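Long-range contacts in uncharacterized protein (Bacteroides dorei DSM 17855, PDB 5TGF), which has no established function but belongs to the beta-lactamase family and is probably a hydrolase of the serine beta-lactamase type: residues Y55-G60 with P287-A292; G60-A65 with L267-E272; T205-Y210 with Y303-A308. One frame throughout, in Å; residues are numbered along the deposited sequence.

Contact 1: residues Y55-G60 with P287-A292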
loop_
_atom_site.group_PDB
_atom_site.type_symbol
_atom_site.label_atom_id
_atom_site.label_comp_id
_atom_site.label_asym_id
_atom_site.label_seq_id
_atom_site.Cartn_x
_atom_site.Cartn_y
_atom_site.Cartn_z
ATOM N N TYR A 55 3.285 -3.780 -12.790
ATOM C CA TYR A 55 2.231 -2.933 -12.203
ATOM C C TYR A 55 1.598 -3.634 -11.001
ATOM O O TYR A 55 0.991 -4.684 -11.151
ATOM C CB TYR A 55 1.168 -2.635 -13.241
ATOM C CG TYR A 55 1.665 -1.666 -14.283
ATOM C CD1 TYR A 55 1.732 -0.315 -13.993
ATOM C CD2 TYR A 55 2.131 -2.112 -15.526
ATOM C CE1 TYR A 55 2.291 0.586 -14.898
ATOM C CE2 TYR A 55 2.668 -1.207 -16.458
ATOM C CZ TYR A 55 2.780 0.114 -16.107
ATOM O OH TYR A 55 3.274 1.058 -16.986
ATOM N N VAL A 56 1.834 -3.102 -9.811
ATOM C CA VAL A 56 1.505 -3.833 -8.549
ATOM C C VAL A 56 0.261 -3.311 -7.838
ATOM O O VAL A 56 -0.107 -3.773 -6.721
ATOM C CB VAL A 56 2.679 -3.808 -7.559
ATOM C CG1 VAL A 56 3.873 -4.540 -8.167
ATOM C CG2 VAL A 56 3.049 -2.399 -7.149
ATOM N N ALA A 57 -0.426 -2.381 -8.485
ATOM C CA ALA A 57 -1.718 -1.892 -7.979
ATOM C C ALA A 57 -1.626 -1.406 -6.538
ATOM O O ALA A 57 -0.743 -0.604 -6.242
ATOM C CB ALA A 57 -2.764 -2.973 -8.168
ATOM N N SER A 58 -2.444 -1.926 -5.622
ATOM C CA SER A 58 -2.502 -1.376 -4.267
ATOM C C SER A 58 -1.262 -1.599 -3.443
ATOM O O SER A 58 -1.159 -1.009 -2.371
ATOM C CB SER A 58 -3.700 -1.891 -3.503
ATOM O OG SER A 58 -4.872 -1.455 -4.146
ATOM N N ALA A 59 -0.305 -2.393 -3.915
ATOM C CA ALA A 59 0.985 -2.424 -3.225
ATOM C C ALA A 59 1.624 -1.045 -3.144
ATOM O O ALA A 59 2.381 -0.760 -2.208
ATOM C CB ALA A 59 1.926 -3.462 -3.819
ATOM N N GLY A 60 1.272 -0.167 -4.082
ATOM C CA GLY A 60 1.731 1.218 -4.041
ATOM C C GLY A 60 1.130 2.132 -2.988
ATOM O O GLY A 60 1.697 3.197 -2.739
ATOM N N PRO A 287 -1.398 -5.511 0.115
ATOM C CA PRO A 287 -1.578 -6.388 -1.031
ATOM C C PRO A 287 -2.251 -5.681 -2.192
ATOM O O PRO A 287 -3.072 -4.810 -1.975
ATOM C CB PRO A 287 -2.495 -7.501 -0.511
ATOM C CG PRO A 287 -2.547 -7.310 0.959
ATOM C CD PRO A 287 -2.317 -5.847 1.203
ATOM N N GLY A 288 -1.915 -6.076 -3.410
ATOM C CA GLY A 288 -2.644 -5.622 -4.604
ATOM C C GLY A 288 -3.522 -6.735 -5.136
ATOM O O GLY A 288 -3.244 -7.894 -4.890
ATOM N N TRP A 289 -4.536 -6.378 -5.908
ATOM C CA TRP A 289 -5.528 -7.338 -6.365
ATOM C C TRP A 289 -4.903 -8.452 -7.222
ATOM O O TRP A 289 -5.458 -9.553 -7.296
ATOM C CB TRP A 289 -6.662 -6.661 -7.147
ATOM C CG TRP A 289 -6.233 -6.041 -8.475
ATOM C CD1 TRP A 289 -5.804 -4.754 -8.647
ATOM C CD2 TRP A 289 -6.226 -6.633 -9.779
ATOM N NE1 TRP A 289 -5.471 -4.531 -9.938
ATOM C CE2 TRP A 289 -5.754 -5.644 -10.677
ATOM C CE3 TRP A 289 -6.533 -7.898 -10.281
ATOM C CZ2 TRP A 289 -5.573 -5.888 -12.036
ATOM C CZ3 TRP A 289 -6.381 -8.134 -11.661
ATOM C CH2 TRP A 289 -5.907 -7.130 -12.510
ATOM N N ALA A 290 -3.809 -8.126 -7.936
ATOM C CA ALA A 290 -3.221 -9.019 -8.929
ATOM C C ALA A 290 -2.079 -9.876 -8.398
ATOM O O ALA A 290 -1.422 -10.600 -9.184
ATOM C CB ALA A 290 -2.754 -8.219 -10.159
ATOM N N GLY A 291 -1.870 -9.867 -7.087
ATOM C CA GLY A 291 -0.972 -10.813 -6.444
ATOM C C GLY A 291 0.256 -10.264 -5.734
ATOM O O GLY A 291 0.844 -10.959 -4.924
ATOM N N ALA A 292 0.595 -8.997 -5.953
ATOM C CA ALA A 292 1.716 -8.394 -5.248
ATOM C C ALA A 292 1.406 -8.365 -3.736
ATOM O O ALA A 292 0.313 -7.917 -3.321
ATOM C CB ALA A 292 1.978 -6.979 -5.755
HETATM O O HOH W 1 -1.138 -6.599 -7.371
HETATM O O HOH W 2 -5.359 -3.637 -5.676
#
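The turn entering helix 60-74 lies against the hairpin loop 287-292, and Ser58 and Gly288 bring their CA atoms to 4.3 Å. Ser58 CB rests on the carbonyl of Pro287, 3.4 Å from that O. The first torsion (chi1 -63°) then sets OG anti to the carbonyl carbon and beside the backbone N, from where OG reaches water 2 at 2.7 Å. The same oxygen is hydrogen-bonded to Tyr147 OH and Lys61 NZ, so its rotation is well fixed. Water 2 in turn accepts from Trp289 N at 2.9 Å and sits in the plane of the indole at its edge. Residues 288-291 form a type I turn, on which Trp289 takes the crowded rotamer, with CG between N and the carbonyl carbon (chi1 66°). The pyrrole end thus reaches Ala57 CB, which is 3.6 Å from CD1, while NE1 is hydrogen-bonded to Gly194 O. Ala290 CB lies over one face of the indole. Further along, Ala292 CB touches Val56 CB at 3.7 Å and also meets Ala59 CB. Water 1 bridges the two segments, accepting from Ala292 N and linking weakly to Ala290 N and Val56 O. Ala57, with its positive phi (54°), swings the chain into the turn that presents Ser58. A serine at a helix start, a lysine one turn on, and the N-H of Trp289 from the facing loop, donated to water 2, are consistent with the SxxK active site of serine beta-lactamases, water 2 probably lying near the oxyanion hole.

Contact 2: residues G60-A65 with L267-E272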
loop_
_atom_site.group_PDB
_atom_site.type_symbol
_atom_site.label_atom_id
_atom_site.label_comp_id
_atom_site.label_asym_id
_atom_site.label_seq_id
_atom_site.Cartn_x
_atom_site.Cartn_y
_atom_site.Cartn_z
ATOM N N GLY A 60 1.272 -0.167 -4.082
ATOM C CA GLY A 60 1.731 1.218 -4.041
ATOM C C GLY A 60 1.130 2.132 -2.988
ATOM O O GLY A 60 1.697 3.197 -2.739
ATOM N N LYS A 61 0.028 1.739 -2.330
ATOM C CA LYS A 61 -0.571 2.601 -1.301
ATOM C C LYS A 61 0.423 2.852 -0.168
ATOM O O LYS A 61 0.503 3.958 0.346
ATOM C CB LYS A 61 -1.889 2.034 -0.762
ATOM C CG LYS A 61 -3.070 2.196 -1.699
ATOM C CD LYS A 61 -4.381 1.705 -1.068
ATOM C CE LYS A 61 -5.600 1.976 -1.937
ATOM N NZ LYS A 61 -5.697 1.152 -3.168
ATOM N N TRP A 62 1.172 1.819 0.191
ATOM C CA TRP A 62 2.178 1.906 1.257
ATOM C C TRP A 62 3.246 2.920 0.881
ATOM O O TRP A 62 3.625 3.759 1.676
ATOM C CB TRP A 62 2.797 0.534 1.503
ATOM C CG TRP A 62 3.449 0.341 2.863
ATOM C CD1 TRP A 62 3.779 1.309 3.816
ATOM C CD2 TRP A 62 3.815 -0.910 3.428
ATOM N NE1 TRP A 62 4.299 0.703 4.939
ATOM C CE2 TRP A 62 4.359 -0.649 4.718
ATOM C CE3 TRP A 62 3.735 -2.220 2.970
ATOM C CZ2 TRP A 62 4.817 -1.668 5.549
ATOM C CZ3 TRP A 62 4.139 -3.235 3.805
ATOM C CH2 TRP A 62 4.670 -2.950 5.102
ATOM N N VAL A 63 3.757 2.792 -0.329
ATOM C CA VAL A 63 4.776 3.720 -0.866
ATOM C C VAL A 63 4.222 5.139 -0.989
ATOM O O VAL A 63 4.890 6.104 -0.642
ATOM C CB VAL A 63 5.336 3.230 -2.215
ATOM C CG1 VAL A 63 6.398 4.209 -2.737
ATOM C CG2 VAL A 63 5.886 1.814 -2.077
ATOM N N ALA A 64 2.984 5.284 -1.439
ATOM C CA ALA A 64 2.410 6.633 -1.582
ATOM C C ALA A 64 2.201 7.329 -0.241
ATOM O O ALA A 64 2.485 8.531 -0.088
ATOM C CB ALA A 64 1.107 6.553 -2.358
ATOM N N ALA A 65 1.759 6.577 0.764
ATOM C CA ALA A 65 1.677 7.105 2.123
ATOM C C ALA A 65 3.069 7.554 2.633
ATOM O O ALA A 65 3.179 8.580 3.329
ATOM C CB ALA A 65 1.092 6.060 3.057
ATOM N N LEU A 267 -2.035 4.193 7.684
ATOM C CA LEU A 267 -1.953 5.101 6.534
ATOM C C LEU A 267 -1.440 4.358 5.317
ATOM O O LEU A 267 -0.282 3.903 5.271
ATOM C CB LEU A 267 -1.036 6.287 6.832
ATOM C CG LEU A 267 -1.377 7.064 8.109
ATOM C CD1 LEU A 267 -0.323 8.140 8.366
ATOM C CD2 LEU A 267 -2.736 7.728 8.014
ATOM N N GLY A 268 -2.339 4.064 4.392
ATOM C CA GLY A 268 -1.988 3.292 3.187
ATOM C C GLY A 268 -1.466 1.871 3.390
ATOM O O GLY A 268 -0.731 1.386 2.569
ATOM N N GLU A 269 -1.837 1.223 4.490
ATOM C CA GLU A 269 -1.347 -0.092 4.820
ATOM C C GLU A 269 -2.319 -0.792 5.774
ATOM O O GLU A 269 -2.948 -0.134 6.657
ATOM C CB GLU A 269 0.042 0.001 5.453
ATOM C CG GLU A 269 0.106 0.813 6.755
ATOM C CD GLU A 269 1.464 1.517 6.940
ATOM O OE1 GLU A 269 2.310 1.040 7.739
ATOM O OE2 GLU A 269 1.731 2.524 6.208
ATOM N N TRP A 270 -2.438 -2.108 5.610
ATOM C CA TRP A 270 -3.277 -2.932 6.476
ATOM C C TRP A 270 -2.511 -3.353 7.715
ATOM O O TRP A 270 -1.320 -3.762 7.649
ATOM C CB TRP A 270 -3.759 -4.218 5.754
ATOM C CG TRP A 270 -4.616 -3.994 4.527
ATOM C CD1 TRP A 270 -4.189 -3.870 3.222
ATOM C CD2 TRP A 270 -6.038 -3.919 4.479
ATOM N NE1 TRP A 270 -5.254 -3.636 2.401
ATOM C CE2 TRP A 270 -6.401 -3.670 3.146
ATOM C CE3 TRP A 270 -7.045 -3.928 5.466
ATOM C CZ2 TRP A 270 -7.723 -3.471 2.758
ATOM C CZ3 TRP A 270 -8.377 -3.761 5.059
ATOM C CH2 TRP A 270 -8.699 -3.538 3.739
ATOM N N ARG A 271 -3.206 -3.277 8.838
ATOM C CA ARG A 271 -2.793 -3.856 10.101
ATOM C C ARG A 271 -3.324 -5.279 10.227
ATOM O O ARG A 271 -4.447 -5.498 10.641
ATOM C CB ARG A 271 -3.265 -2.954 11.241
ATOM C CG ARG A 271 -2.643 -1.551 11.202
ATOM C CD ARG A 271 -3.218 -0.545 12.204
ATOM N NE ARG A 271 -3.736 -1.138 13.445
ATOM C CZ ARG A 271 -3.190 -1.084 14.654
ATOM N NH1 ARG A 271 -1.997 -0.556 14.883
ATOM N NH2 ARG A 271 -3.840 -1.640 15.638
ATOM N N GLU A 272 -2.580 -6.240 9.683
ATOM C CA GLU A 272 -3.101 -7.604 9.527
ATOM C C GLU A 272 -3.149 -8.348 10.876
ATOM O O GLU A 272 -4.112 -9.050 11.153
ATOM C CB GLU A 272 -2.257 -8.430 8.558
ATOM C CG GLU A 272 -2.328 -7.955 7.117
ATOM C CD GLU A 272 -1.651 -8.919 6.146
ATOM O OE1 GLU A 272 -0.720 -9.632 6.544
ATOM O OE2 GLU A 272 -1.999 -8.886 4.963
HETATM O O HOH W 3 4.863 1.957 7.659
#
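Three hydrogen bonds grip Lys61 NZ: the hydroxyls of Ser58 and Tyr147 and the carbonyl of Gly200. This is the lysine of a probable SxxK motif at the start of helix 60-74, and the three partners hold its amine in place. The chain runs extended through chi2 and chi3 and bends only at its last torsion (chi4 71°), carrying NZ away from 267-272 while CB stays 3.6 Å from Gly268 O. Gly268, with positive phi, wedges its backbone beside the first turn of the helix, its CA 4.8 Å from that of Lys61. One turn further on, Ala65 CB abuts the Leu267 carbonyl, 3.4 Å from its O. Trp62 has CG anti to the backbone N (chi1 -158°), which lays the indole beside Glu269. There Glu269 CB stands almost squarely above the five-membered ring, a CH-pi contact 4.2 Å from the centroid. The Glu269 chain then crosses the indole obliquely, with the carboxylate plane turned 54° from the ring. Helices 207-218 and 231-238 also contribute side chains around Trp62. Glu269 OE2 comes within 2.6 Å of Leu267 O, so this buried acid probably holds a proton. Its other oxygen, OE1, accepts from water 3 at 2.7 Å, and that water, lying in the indole plane, takes the N-H of Trp62 NE1 at 3.0 Å.

Contact 3: residues T205-Y210 with Y303-A308; sequences TTLNDY and YGFFIA
The closest packing is between Tyr210 and Phe305, whose rings form an offset face-to-face stack with centroids 4.4 Å apart and planes inclined by 24°. Both side chains have CG anti to the backbone N, and they cross at roughly a right angle. Phe305 CZ stands above one face of the tyrosine and Tyr210 CG above one face of the phenylalanine, both offset toward the rim, and Phe305 CE2 presses on Tyr210 CB at 3.3 Å. Leu207 closes the flank of this pair: it slides past the phenylalanine in the opposite sense, and its CD1 sits 3.5 Å from Phe305 O. Here the start of helix 207-218 packs on strand 302-307 of the antiparallel sheet, in the helix-on-sheet manner of the serine beta-lactamase fold. Phe305 and Ile307 point toward the helix, whereas Phe306 points away, meeting Trp20 edge-to-face. Ile307, extended along CG1 (chi2 175°), makes an ordinary apolar fit, less close than that of the ring pair: its CD1 is 3.7 Å from Thr206 C, and its CG2 lies 4.0 Å from Leu207 CB. On the side turned from the strand the interactions become polar: Thr206 N-caps the helix, its OG1 accepting from Asp209 N at 3.0 Å. Asn208 also points away and is partly exposed, with ND2 hydrogen-bonded to Asp51 OD1.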
loop_
_atom_site.group_PDB
_atom_site.type_symbol
_atom_site.label_atom_id
_atom_site.label_comp_id
_atom_site.label_asym_id
_atom_site.label_seq_id
_atom_site.Cartn_x
_atom_site.Cartn_y
_atom_site.Cartn_z
ATOM N N THR A 205 6.806 -1.172 -10.299
ATOM C CA THR A 205 8.024 -1.389 -9.530
ATOM C C THR A 205 8.658 -2.761 -9.825
ATOM O O THR A 205 8.268 -3.454 -10.739
ATOM C CB THR A 205 7.765 -1.173 -8.030
ATOM O OG1 THR A 205 9.001 -0.997 -7.313
ATOM C CG2 THR A 205 6.962 -2.284 -7.425
ATOM N N THR A 206 9.713 -3.074 -9.097
ATOM C CA THR A 206 10.410 -4.355 -9.250
ATOM C C THR A 206 10.575 -4.967 -7.872
ATOM O O THR A 206 10.466 -4.267 -6.859
ATOM C CB THR A 206 11.792 -4.146 -9.882
ATOM O OG1 THR A 206 12.584 -3.323 -9.021
ATOM C CG2 THR A 206 11.694 -3.444 -11.237
ATOM N N LEU A 207 10.955 -6.238 -7.828
ATOM C CA LEU A 207 11.306 -6.870 -6.574
ATOM C C LEU A 207 12.446 -6.120 -5.875
ATOM O O LEU A 207 12.314 -5.804 -4.679
ATOM C CB LEU A 207 11.724 -8.316 -6.783
ATOM C CG LEU A 207 12.196 -9.050 -5.512
ATOM C CD1 LEU A 207 11.018 -9.228 -4.557
ATOM C CD2 LEU A 207 12.877 -10.376 -5.810
ATOM N N ASN A 208 13.517 -5.784 -6.621
ATOM C CA ASN A 208 14.697 -5.160 -6.021
ATOM C C ASN A 208 14.370 -3.771 -5.490
ATOM O O ASN A 208 14.766 -3.442 -4.385
ATOM C CB ASN A 208 15.874 -5.101 -7.016
ATOM C CG ASN A 208 16.455 -6.476 -7.316
ATOM O OD1 ASN A 208 16.282 -7.426 -6.540
ATOM N ND2 ASN A 208 17.101 -6.610 -8.483
ATOM N N ASP A 209 13.587 -2.990 -6.237
ATOM C CA ASP A 209 13.180 -1.673 -5.782
ATOM C C ASP A 209 12.344 -1.748 -4.508
ATOM O O ASP A 209 12.611 -1.029 -3.546
ATOM C CB ASP A 209 12.410 -0.928 -6.861
ATOM C CG ASP A 209 13.318 -0.270 -7.875
ATOM O OD1 ASP A 209 14.565 -0.518 -7.869
ATOM O OD2 ASP A 209 12.764 0.514 -8.666
ATOM N N TYR A 210 11.310 -2.591 -4.490
ATOM C CA TYR A 210 10.372 -2.548 -3.373
ATOM C C TYR A 210 10.995 -3.118 -2.085
ATOM O O TYR A 210 10.685 -2.679 -0.981
ATOM C CB TYR A 210 9.072 -3.320 -3.728
ATOM C CG TYR A 210 7.853 -2.879 -2.958
ATOM C CD1 TYR A 210 7.671 -3.253 -1.632
ATOM C CD2 TYR A 210 6.844 -2.135 -3.563
ATOM C CE1 TYR A 210 6.529 -2.903 -0.939
ATOM C CE2 TYR A 210 5.728 -1.729 -2.844
ATOM C CZ TYR A 210 5.576 -2.109 -1.542
ATOM O OH TYR A 210 4.489 -1.681 -0.820
ATOM N N TYR A 303 10.980 -8.949 6.799
ATOM C CA TYR A 303 10.250 -8.302 5.713
ATOM C C TYR A 303 10.396 -9.101 4.416
ATOM O O TYR A 303 11.374 -9.827 4.224
ATOM C CB TYR A 303 10.622 -6.825 5.569
ATOM C CG TYR A 303 12.071 -6.558 5.219
ATOM C CD1 TYR A 303 12.450 -6.405 3.908
ATOM C CD2 TYR A 303 13.038 -6.404 6.207
ATOM C CE1 TYR A 303 13.754 -6.174 3.554
ATOM C CE2 TYR A 303 14.360 -6.114 5.866
ATOM C CZ TYR A 303 14.700 -6.018 4.523
ATOM O OH TYR A 303 15.983 -5.782 4.105
ATOM N N GLY A 304 9.335 -9.110 3.608
ATOM C CA GLY A 304 9.345 -9.785 2.340
ATOM C C GLY A 304 8.444 -9.165 1.281
ATOM O O GLY A 304 7.502 -8.383 1.568
ATOM N N PHE A 305 8.615 -9.644 0.066
ATOM C CA PHE A 305 7.797 -9.149 -1.035
ATOM C C PHE A 305 7.698 -10.250 -2.061
ATOM O O PHE A 305 8.728 -10.795 -2.499
ATOM C CB PHE A 305 8.409 -7.893 -1.630
ATOM C CG PHE A 305 7.593 -7.275 -2.745
ATOM C CD1 PHE A 305 6.211 -7.145 -2.622
ATOM C CD2 PHE A 305 8.217 -6.674 -3.821
ATOM C CE1 PHE A 305 5.453 -6.506 -3.586
ATOM C CE2 PHE A 305 7.474 -6.047 -4.804
ATOM C CZ PHE A 305 6.087 -5.979 -4.703
ATOM N N PHE A 306 6.470 -10.610 -2.424
ATOM C CA PHE A 306 6.214 -11.422 -3.620
ATOM C C PHE A 306 5.628 -10.515 -4.703
ATOM O O PHE A 306 4.590 -9.819 -4.484
ATOM C CB PHE A 306 5.235 -12.558 -3.290
ATOM C CG PHE A 306 4.727 -13.314 -4.481
ATOM C CD1 PHE A 306 5.537 -14.250 -5.142
ATOM C CD2 PHE A 306 3.422 -13.164 -4.910
ATOM C CE1 PHE A 306 5.032 -14.990 -6.212
ATOM C CE2 PHE A 306 2.932 -13.874 -5.979
ATOM C CZ PHE A 306 3.750 -14.774 -6.652
ATOM N N ILE A 307 6.267 -10.526 -5.880
ATOM C CA ILE A 307 5.823 -9.701 -7.007
ATOM C C ILE A 307 5.418 -10.596 -8.187
ATOM O O ILE A 307 6.092 -11.583 -8.528
ATOM C CB ILE A 307 6.869 -8.652 -7.411
ATOM C CG1 ILE A 307 6.262 -7.588 -8.315
ATOM C CG2 ILE A 307 8.092 -9.299 -8.040
ATOM C CD1 ILE A 307 7.244 -6.455 -8.637
ATOM N N ALA A 308 4.264 -10.276 -8.766
ATOM C CA ALA A 308 3.655 -11.009 -9.824
ATOM C C ALA A 308 2.377 -10.284 -10.246
ATOM O O ALA A 308 1.929 -9.371 -9.544
ATOM C CB ALA A 308 3.330 -12.431 -9.379
#

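How the contacts relate
Contacts 1 and 2 share Gly60, and their second segments touch, with Pro287 CD 3.4 Å from Trp270 CD1. Contact 3 reaches both through Tyr210: its OH is 2.7 Å from Ala59 O, a probable hydrogen bond, and packs on Trp62 CB, while its CE2 lies 3.6 Å from Val63 CG2. Val56 CG1 further meets Ile307 CG1, tying contact 1 to strand 302-307. The probable active site falls between contacts 1 and 2, which supply Ser58 and Lys61; glycerol, probably from the crystallisation liquor, is bound about 3 Å from the Trp289 side chain and is also found about 4 Å from that of Lys61. The centre of contact 3 is about 10 Å from that of contact 1.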